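Local coordinates for protein trichothecene 3-O-acetyltransferase (Gibberella zeae, PDB 2RKV) that transfers an acetyl group from acetyl-coenzyme A to the 3-hydroxyl of trichothecene mycotoxins such as T-2 toxin, at residues A[200-205]-A[350-355]; A[6-11]-A[190-195]; A[106-111]-A[402-407]. All blocks are in the same frame, centred on the assembly; numbering follows the deposited sequence.

Interactions 1 and 2 adjoin, with centres 15 Å apart: the loop after helix 182-187 supplies a segment to each, and Thr9 CG2 of interaction 2 lies 3.4 Å from Ala351 O of interaction 1. Interaction 3 is on the opposite side of the chain's centre, its centre 38 Å from that of interaction 1 and 31 Å from that of interaction 2. Chemistry follows place. At the surface, 200-205 meets 350-355 through apolar contacts and a carbonyl oxygen at a ring edge, without a cross-segment hydrogen bond. The partly buried pair 6-11/190-195 is charged and water-bridged. The buried pair 106-111/402-407 combines apolar side chains with one direct backbone hydrogen bond.

Interaction 1. Residues A[200-205]-A[350-355]; sequences ENYTIG and LATYLH
Tyr202 and Thr352 mark the place where an irregular loop runs past the outer surface of helix 340-356, with no hydrogen bond joining the two segments. The methyl CG2 of Thr352 does the touching: it lies 3.7 Å from Tyr202 CB and 3.8 Å from Tyr202 CD2, at an oblique approach to the ring. A chi1 of -59° puts Thr352 OG1 beside its own backbone N and leaves CG2 anti to N and turned to the loop. That hydroxyl is engaged twice, with Arg348 O one turn back and with Leu199 N just upstream of the loop segment. Tyr202 CE2 also approaches Tyr353 CB, at 4.4 Å, while Tyr202 OH is hydrogen-bonded to Glu207. The loop backbone then folds past the same ring, placing Ile204 N 4.2 Å above the plane of Tyr202, offset toward the rim. Tyr353 is met differently. Thr203 O stands in the plane of its ring, at the edge, 3.5 Å from CD1. Beside it, Ile204 CD1 lies 4.2 Å from Tyr353 CE1, the two side chains running side by side in the same direction. Further along the loop, Ile212 contacts both Ile204 and Tyr353. On the inner side of helix 340-356, Leu350 packs on Leu10, which places the helix between the N-terminal segment and the long connection from helix 182-187 to strand 229-236.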
loop_
_atom_site.group_PDB
_atom_site.type_symbol
_atom_site.label_atom_id
_atom_site.label_comp_id
_atom_site.label_asym_id
_atom_site.label_seq_id
_atom_site.Cartn_x
_atom_site.Cartn_y
_atom_site.Cartn_z
ATOM N N GLU A 200 -21.768 7.025 -19.348
ATOM C CA GLU A 200 -22.983 6.609 -20.046
ATOM C C GLU A 200 -22.639 5.916 -21.368
ATOM O O GLU A 200 -21.728 6.348 -22.074
ATOM C CB GLU A 200 -23.885 7.825 -20.291
ATOM N N ASN A 201 -23.361 4.833 -21.675
ATOM C CA ASN A 201 -23.216 4.075 -22.930
ATOM C C ASN A 201 -21.777 3.682 -23.245
ATOM O O ASN A 201 -21.308 3.810 -24.382
ATOM C CB ASN A 201 -23.842 4.840 -24.105
ATOM C CG ASN A 201 -25.314 5.129 -23.893
ATOM O OD1 ASN A 201 -26.106 4.226 -23.620
ATOM N ND2 ASN A 201 -25.687 6.397 -24.014
ATOM N N TYR A 202 -21.080 3.197 -22.222
ATOM C CA TYR A 202 -19.666 2.896 -22.318
ATOM C C TYR A 202 -19.468 1.411 -22.546
ATOM O O TYR A 202 -20.062 0.581 -21.856
ATOM C CB TYR A 202 -18.961 3.327 -21.027
ATOM C CG TYR A 202 -17.450 3.196 -21.047
ATOM C CD1 TYR A 202 -16.653 4.180 -21.633
ATOM C CD2 TYR A 202 -16.821 2.100 -20.460
ATOM C CE1 TYR A 202 -15.259 4.073 -21.638
ATOM C CE2 TYR A 202 -15.435 1.976 -20.467
ATOM C CZ TYR A 202 -14.661 2.965 -21.056
ATOM O OH TYR A 202 -13.291 2.844 -21.060
ATOM N N THR A 203 -18.626 1.086 -23.515
ATOM C CA THR A 203 -18.205 -0.293 -23.730
ATOM C C THR A 203 -16.737 -0.444 -23.334
ATOM O O THR A 203 -16.424 -1.016 -22.282
ATOM C CB THR A 203 -18.449 -0.756 -25.190
ATOM O OG1 THR A 203 -18.116 0.304 -26.100
ATOM C CG2 THR A 203 -19.913 -1.143 -25.385
ATOM N N ILE A 204 -15.841 0.085 -24.166
ATOM C CA ILE A 204 -14.408 0.034 -23.888
ATOM C C ILE A 204 -13.696 1.213 -24.550
ATOM O O ILE A 204 -14.004 1.571 -25.688
ATOM C CB ILE A 204 -13.795 -1.339 -24.302
ATOM C CG1 ILE A 204 -12.360 -1.477 -23.797
ATOM C CG2 ILE A 204 -13.906 -1.582 -25.821
ATOM C CD1 ILE A 204 -11.930 -2.905 -23.660
ATOM N N GLY A 205 -12.764 1.823 -23.829
ATOM C CA GLY A 205 -12.010 2.952 -24.347
ATOM C C GLY A 205 -10.603 2.964 -23.781
ATOM O O GLY A 205 -10.218 2.036 -23.063
ATOM N N LEU A 350 -12.662 2.784 -15.739
ATOM C CA LEU A 350 -12.386 1.504 -15.085
ATOM C C LEU A 350 -13.592 1.033 -14.253
ATOM O O LEU A 350 -14.027 -0.119 -14.379
ATOM C CB LEU A 350 -11.124 1.590 -14.220
ATOM C CG LEU A 350 -10.783 0.321 -13.430
ATOM C CD1 LEU A 350 -10.583 -0.904 -14.348
ATOM C CD2 LEU A 350 -9.571 0.533 -12.571
ATOM N N ALA A 351 -14.143 1.928 -13.432
ATOM C CA ALA A 351 -15.321 1.595 -12.624
ATOM C C ALA A 351 -16.498 1.173 -13.503
ATOM O O ALA A 351 -17.178 0.200 -13.202
ATOM C CB ALA A 351 -15.711 2.750 -11.695
ATOM N N THR A 352 -16.707 1.885 -14.613
ATOM C CA THR A 352 -17.821 1.591 -15.523
ATOM C C THR A 352 -17.656 0.227 -16.195
ATOM O O THR A 352 -18.605 -0.559 -16.253
ATOM C CB THR A 352 -18.008 2.713 -16.576
ATOM O OG1 THR A 352 -18.257 3.950 -15.895
ATOM C CG2 THR A 352 -19.207 2.416 -17.470
ATOM N N TYR A 353 -16.447 -0.060 -16.678
ATOM C CA TYR A 353 -16.162 -1.361 -17.277
ATOM C C TYR A 353 -16.433 -2.495 -16.286
ATOM O O TYR A 353 -17.060 -3.503 -16.629
ATOM C CB TYR A 353 -14.722 -1.436 -17.781
ATOM C CG TYR A 353 -14.435 -2.720 -18.521
ATOM C CD1 TYR A 353 -14.722 -2.839 -19.883
ATOM C CD2 TYR A 353 -13.896 -3.825 -17.859
ATOM C CE1 TYR A 353 -14.464 -4.024 -20.569
ATOM C CE2 TYR A 353 -13.642 -5.020 -18.539
ATOM C CZ TYR A 353 -13.926 -5.106 -19.893
ATOM O OH TYR A 353 -13.671 -6.278 -20.575
ATOM N N LEU A 354 -15.947 -2.326 -15.058
ATOM C CA LEU A 354 -16.202 -3.308 -14.003
ATOM C C LEU A 354 -17.702 -3.460 -13.766
ATOM O O LEU A 354 -18.233 -4.570 -13.737
ATOM C CB LEU A 354 -15.492 -2.885 -12.718
ATOM C CG LEU A 354 -13.985 -3.133 -12.711
ATOM C CD1 LEU A 354 -13.325 -2.251 -11.648
ATOM C CD2 LEU A 354 -13.647 -4.616 -12.483
ATOM N N HIS A 355 -18.387 -2.336 -13.600
ATOM C CA HIS A 355 -19.821 -2.350 -13.350
ATOM C C HIS A 355 -20.588 -3.104 -14.449
ATOM O O HIS A 355 -21.514 -3.877 -14.161
ATOM C CB HIS A 355 -20.330 -0.914 -13.220
ATOM C CG HIS A 355 -21.809 -0.811 -13.001
ATOM N ND1 HIS A 355 -22.433 -1.309 -11.880
ATOM C CD2 HIS A 355 -22.783 -0.248 -13.757
ATOM C CE1 HIS A 355 -23.730 -1.065 -11.954
ATOM N NE2 HIS A 355 -23.969 -0.425 -13.085
#

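Interaction 2. Residues A[6-11]-A[190-195]; sequences QLDTLG and LDRKTI
Asp8 and Arg192 meet where the segment leaving strand 5-6 passes the loop after helix 182-187, and here the backbones come to 4.9 Å between the CA atoms of these two residues. The packing is tight: Arg192 CB lies 3.4 Å from Gln6 O, and Ile195 CG2 reaches Asp8 OD1 at 3.5 Å. The type I turn from Arg192 to Ile195 brings both side chains to the same carboxylate. The charged groups do not pair directly at short range: Asp8 OD2 to Arg192 NH1 is a long salt bridge of 3.9 Å, with the two planes 38° apart. Water 1 closes the gap, accepting from Asp8 N and Arg192 NH1 (3.0 Å) and donating to Asp8 OD2 (2.7 Å). Water 2 links the backbones, from Thr9 N to Arg192 O. The outer side is looser. There the exposed Lys193 runs obliquely across Gln6, CB to CB at 4.1 Å. Outside the two segments, Tyr305 OH and Leu308 N also bond the Asp8 carboxylate, while Arg192 has Ala158 O and a cation-pi contact with Trp55. With several donors on its oxygens and a guanidinium nearby, Asp8 would be expected to remain an anion, with one water bridging it to Arg192 across the long salt bridge.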
loop_
_atom_site.group_PDB
_atom_site.type_symbol
_atom_site.label_atom_id
_atom_site.label_comp_id
_atom_site.label_asym_id
_atom_site.label_seq_id
_atom_site.Cartn_x
_atom_site.Cartn_y
_atom_site.Cartn_z
ATOM N N GLN A 6 -22.218 -2.617 0.044
ATOM C CA GLN A 6 -21.553 -3.059 -1.185
ATOM C C GLN A 6 -20.165 -2.425 -1.268
ATOM O O GLN A 6 -20.006 -1.234 -0.991
ATOM C CB GLN A 6 -22.383 -2.685 -2.406
ATOM C CG GLN A 6 -21.899 -3.349 -3.692
ATOM C CD GLN A 6 -22.877 -3.219 -4.838
ATOM O OE1 GLN A 6 -22.485 -2.920 -5.969
ATOM N NE2 GLN A 6 -24.156 -3.430 -4.557
ATOM N N LEU A 7 -19.154 -3.219 -1.629
ATOM C CA LEU A 7 -17.813 -2.670 -1.809
ATOM C C LEU A 7 -17.809 -1.638 -2.921
ATOM O O LEU A 7 -18.666 -1.665 -3.810
ATOM C CB LEU A 7 -16.816 -3.776 -2.168
ATOM C CG LEU A 7 -16.471 -4.855 -1.137
ATOM C CD1 LEU A 7 -15.096 -5.428 -1.456
ATOM C CD2 LEU A 7 -16.509 -4.342 0.269
ATOM N N ASP A 8 -16.818 -0.740 -2.876
ATOM C CA ASP A 8 -16.522 0.110 -4.025
ATOM C C ASP A 8 -16.472 -0.770 -5.261
ATOM O O ASP A 8 -15.986 -1.904 -5.200
ATOM C CB ASP A 8 -15.149 0.770 -3.852
ATOM C CG ASP A 8 -15.132 1.783 -2.731
ATOM O OD1 ASP A 8 -15.606 2.916 -2.955
ATOM O OD2 ASP A 8 -14.610 1.451 -1.649
ATOM N N THR A 9 -16.960 -0.253 -6.384
ATOM C CA THR A 9 -16.864 -1.009 -7.637
ATOM C C THR A 9 -15.407 -1.368 -7.955
ATOM O O THR A 9 -15.117 -2.492 -8.378
ATOM C CB THR A 9 -17.571 -0.276 -8.787
ATOM O OG1 THR A 9 -18.951 -0.103 -8.427
ATOM C CG2 THR A 9 -17.485 -1.090 -10.085
ATOM N N LEU A 10 -14.497 -0.430 -7.703
ATOM C CA LEU A 10 -13.068 -0.666 -7.891
ATOM C C LEU A 10 -12.553 -1.768 -6.967
ATOM O O LEU A 10 -11.586 -2.466 -7.306
ATOM C CB LEU A 10 -12.276 0.628 -7.672
ATOM C CG LEU A 10 -12.544 1.767 -8.662
ATOM C CD1 LEU A 10 -11.858 3.044 -8.173
ATOM C CD2 LEU A 10 -12.063 1.381 -10.057
ATOM N N GLY A 11 -13.202 -1.928 -5.812
ATOM C CA GLY A 11 -12.835 -2.970 -4.849
ATOM C C GLY A 11 -13.342 -4.355 -5.225
ATOM O O GLY A 11 -13.067 -5.342 -4.526
ATOM N N LEU A 190 -20.202 7.198 3.881
ATOM C CA LEU A 190 -20.582 7.448 2.494
ATOM C C LEU A 190 -20.910 6.134 1.794
ATOM O O LEU A 190 -20.221 5.128 1.982
ATOM C CB LEU A 190 -19.459 8.165 1.740
ATOM C CG LEU A 190 -19.106 9.586 2.190
ATOM C CD1 LEU A 190 -17.851 10.034 1.464
ATOM C CD2 LEU A 190 -20.263 10.557 1.939
ATOM N N ASP A 191 -21.965 6.145 0.988
ATOM C CA ASP A 191 -22.285 4.990 0.161
ATOM C C ASP A 191 -21.151 4.764 -0.841
ATOM O O ASP A 191 -20.674 5.710 -1.481
ATOM C CB ASP A 191 -23.610 5.191 -0.563
ATOM C CG ASP A 191 -24.210 3.886 -1.054
ATOM O OD1 ASP A 191 -24.075 2.849 -0.363
ATOM O OD2 ASP A 191 -24.817 3.900 -2.138
ATOM N N ARG A 192 -20.726 3.513 -0.972
ATOM C CA ARG A 192 -19.559 3.191 -1.797
ATOM C C ARG A 192 -19.937 2.908 -3.241
ATOM O O ARG A 192 -19.205 3.284 -4.145
ATOM C CB ARG A 192 -18.802 1.984 -1.245
ATOM C CG ARG A 192 -18.533 2.057 0.244
ATOM C CD ARG A 192 -17.471 1.059 0.653
ATOM N NE ARG A 192 -17.134 1.204 2.066
ATOM C CZ ARG A 192 -16.044 0.683 2.625
ATOM N NH1 ARG A 192 -15.194 -0.034 1.889
ATOM N NH2 ARG A 192 -15.807 0.875 3.917
ATOM N N LYS A 193 -21.063 2.228 -3.456
ATOM C CA LYS A 193 -21.384 1.725 -4.798
ATOM C C LYS A 193 -21.687 2.830 -5.809
ATOM O O LYS A 193 -21.700 2.584 -7.013
ATOM C CB LYS A 193 -22.514 0.693 -4.760
ATOM C CG LYS A 193 -23.884 1.254 -4.406
ATOM C CD LYS A 193 -24.951 0.149 -4.317
ATOM C CE LYS A 193 -25.370 -0.385 -5.679
ATOM N NZ LYS A 193 -26.398 -1.483 -5.560
ATOM N N THR A 194 -21.909 4.044 -5.317
ATOM C CA THR A 194 -22.231 5.176 -6.192
ATOM C C THR A 194 -21.144 6.254 -6.185
ATOM O O THR A 194 -21.289 7.288 -6.846
ATOM C CB THR A 194 -23.574 5.824 -5.800
ATOM O OG1 THR A 194 -23.492 6.278 -4.444
ATOM C CG2 THR A 194 -24.733 4.824 -5.957
ATOM N N ILE A 195 -20.047 6.009 -5.467
ATOM C CA ILE A 195 -19.048 7.062 -5.230
ATOM C C ILE A 195 -18.226 7.447 -6.473
ATOM O O ILE A 195 -17.645 8.538 -6.532
ATOM C CB ILE A 195 -18.143 6.739 -4.003
ATOM C CG1 ILE A 195 -17.676 8.052 -3.349
ATOM C CG2 ILE A 195 -16.984 5.783 -4.383
ATOM C CD1 ILE A 195 -17.120 7.907 -1.944
HETATM O O HOH W 1 -14.808 -1.109 -0.868
HETATM O O HOH W 2 -18.065 2.461 -6.451
#

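Interaction 3. Residues A[106-111]-A[402-407]; sequences YPMAMF and RPIFEP
Phe111 and Ile404 make the polar link of this contact: Ile404 N donates to Phe111 O at 2.9 Å, with an N-H...O angle of 140° and a C=O...N angle of 154°. Around this bond lie van der Waals contacts. Ile404 CB sits 3.7 Å from Met108 CG and also touches Met108 O, and Phe111 CB approaches Pro403 CA at 3.8 Å. Met108 reaches two backbone carbonyls of the other segment. With CG anti to the backbone N (chi1 -156°), its CG comes to 3.4 Å from Arg402 O, and the extended chain carries CE to 3.5 Å from Pro403 O. That carbonyl accepts a 2.8 Å hydrogen bond from Arg402 NH1, with the oxygen near the guanidinium plane. Over one guanidinium face, above its centre, is Phe405 CE2, 3.5 Å from the plane. Gln22 and Thr121 bond the same guanidinium, fixing it from strand 20-28 and from a loop. On the other segment, a 3-10 turn at 108-110 presents Met108 and Phe111 together. Gly451, the C-terminal residue, makes backbone hydrogen bonds with Met108 and Ala109. Segment 402-407 leads from strand 399-401, paired with strand 20-28 in one sheet, to strand 411-414 in another. Such a crossover between two sheets accords with the two-domain BAHD fold, and the Arg402 side chain lies about 6 Å from the bound T-2 toxin.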
loop_
_atom_site.group_PDB
_atom_site.type_symbol
_atom_site.label_atom_id
_atom_site.label_comp_id
_atom_site.label_asym_id
_atom_site.label_seq_id
_atom_site.Cartn_x
_atom_site.Cartn_y
_atom_site.Cartn_z
ATOM N N TYR A 106 15.900 -1.048 11.561
ATOM C CA TYR A 106 14.521 -1.487 11.292
ATOM C C TYR A 106 14.328 -2.152 9.913
ATOM O O TYR A 106 13.497 -1.715 9.105
ATOM C CB TYR A 106 13.525 -0.325 11.492
ATOM C CG TYR A 106 13.861 0.583 12.652
ATOM C CD1 TYR A 106 14.517 1.801 12.439
ATOM C CD2 TYR A 106 13.548 0.226 13.970
ATOM C CE1 TYR A 106 14.842 2.641 13.494
ATOM C CE2 TYR A 106 13.863 1.069 15.040
ATOM C CZ TYR A 106 14.523 2.270 14.790
ATOM O OH TYR A 106 14.850 3.128 15.814
ATOM N N PRO A 107 15.064 -3.249 9.650
ATOM C CA PRO A 107 14.942 -3.917 8.355
ATOM C C PRO A 107 13.626 -4.661 8.180
ATOM O O PRO A 107 13.027 -5.118 9.163
ATOM C CB PRO A 107 16.108 -4.917 8.364
ATOM C CG PRO A 107 16.315 -5.218 9.788
ATOM C CD PRO A 107 16.025 -3.937 10.531
ATOM N N MET A 108 13.198 -4.797 6.925
ATOM C CA MET A 108 11.969 -5.512 6.606
ATOM C C MET A 108 11.989 -6.946 7.134
ATOM O O MET A 108 10.961 -7.474 7.568
ATOM C CB MET A 108 11.736 -5.519 5.100
ATOM C CG MET A 108 10.279 -5.694 4.716
ATOM S SD MET A 108 10.115 -5.631 2.935
ATOM C CE MET A 108 8.358 -5.281 2.743
ATOM N N ALA A 109 13.170 -7.564 7.101
ATOM C CA ALA A 109 13.335 -8.948 7.546
ATOM C C ALA A 109 12.974 -9.153 9.023
ATOM O O ALA A 109 12.648 -10.273 9.428
ATOM C CB ALA A 109 14.766 -9.430 7.264
ATOM N N MET A 110 13.046 -8.087 9.821
ATOM C CA MET A 110 12.679 -8.166 11.244
ATOM C C MET A 110 11.184 -7.949 11.508
ATOM O O MET A 110 10.739 -8.006 12.661
ATOM C CB MET A 110 13.517 -7.197 12.082
ATOM C CG MET A 110 14.952 -7.678 12.319
ATOM S SD MET A 110 15.896 -6.497 13.282
ATOM C CE MET A 110 17.517 -7.258 13.185
ATOM N N PHE A 111 10.427 -7.699 10.440
ATOM C CA PHE A 111 8.968 -7.610 10.518
ATOM C C PHE A 111 8.382 -8.771 9.718
ATOM O O PHE A 111 7.772 -8.582 8.662
ATOM C CB PHE A 111 8.459 -6.263 9.964
ATOM C CG PHE A 111 8.895 -5.063 10.744
ATOM C CD1 PHE A 111 8.069 -4.517 11.734
ATOM C CD2 PHE A 111 10.125 -4.454 10.486
ATOM C CE1 PHE A 111 8.464 -3.384 12.455
ATOM C CE2 PHE A 111 10.533 -3.328 11.202
ATOM C CZ PHE A 111 9.700 -2.785 12.186
ATOM N N ARG A 402 6.407 -1.760 6.585
ATOM C CA ARG A 402 5.622 -2.854 6.052
ATOM C C ARG A 402 6.284 -4.199 6.360
ATOM O O ARG A 402 7.488 -4.374 6.096
ATOM C CB ARG A 402 5.441 -2.726 4.538
ATOM C CG ARG A 402 4.228 -3.500 4.082
ATOM C CD ARG A 402 4.344 -4.172 2.719
ATOM N NE ARG A 402 3.049 -4.782 2.405
ATOM C CZ ARG A 402 2.600 -5.920 2.945
ATOM N NH1 ARG A 402 3.353 -6.612 3.798
ATOM N NH2 ARG A 402 1.391 -6.372 2.629
ATOM N N PRO A 403 5.507 -5.164 6.896
ATOM C CA PRO A 403 6.040 -6.531 7.030
ATOM C C PRO A 403 6.547 -7.163 5.731
ATOM O O PRO A 403 5.997 -6.938 4.643
ATOM C CB PRO A 403 4.832 -7.324 7.560
ATOM C CG PRO A 403 4.078 -6.292 8.373
ATOM C CD PRO A 403 4.147 -5.067 7.459
ATOM N N ILE A 404 7.598 -7.960 5.863
ATOM C CA ILE A 404 8.075 -8.778 4.756
ATOM C C ILE A 404 7.088 -9.919 4.472
ATOM O O ILE A 404 6.477 -10.478 5.391
ATOM C CB ILE A 404 9.509 -9.322 5.034
ATOM C CG1 ILE A 404 10.174 -9.802 3.740
ATOM C CG2 ILE A 404 9.506 -10.411 6.119
ATOM C CD1 ILE A 404 11.689 -9.980 3.860
ATOM N N PHE A 405 6.928 -10.235 3.195
ATOM C CA PHE A 405 6.158 -11.386 2.764
ATOM C C PHE A 405 6.872 -12.021 1.569
ATOM O O PHE A 405 8.066 -11.755 1.357
ATOM C CB PHE A 405 4.680 -11.030 2.496
ATOM C CG PHE A 405 4.451 -10.006 1.401
ATOM C CD1 PHE A 405 3.834 -10.383 0.208
ATOM C CD2 PHE A 405 4.781 -8.658 1.587
ATOM C CE1 PHE A 405 3.586 -9.446 -0.813
ATOM C CE2 PHE A 405 4.531 -7.707 0.574
ATOM C CZ PHE A 405 3.926 -8.111 -0.629
ATOM N N GLU A 406 6.176 -12.870 0.818
ATOM C CA GLU A 406 6.803 -13.510 -0.338
ATOM C C GLU A 406 7.333 -12.439 -1.290
ATOM O O GLU A 406 6.683 -11.410 -1.488
ATOM C CB GLU A 406 5.818 -14.420 -1.078
ATOM C CG GLU A 406 5.478 -15.723 -0.346
ATOM C CD GLU A 406 4.403 -15.563 0.734
ATOM O OE1 GLU A 406 3.819 -14.458 0.863
ATOM O OE2 GLU A 406 4.145 -16.555 1.454
ATOM N N PRO A 407 8.523 -12.670 -1.871
ATOM C CA PRO A 407 8.992 -11.765 -2.912
ATOM C C PRO A 407 7.998 -11.725 -4.067
ATOM O O PRO A 407 7.433 -12.760 -4.439
ATOM C CB PRO A 407 10.314 -12.406 -3.362
ATOM C CG PRO A 407 10.774 -13.172 -2.181
ATOM C CD PRO A 407 9.507 -13.733 -1.590
#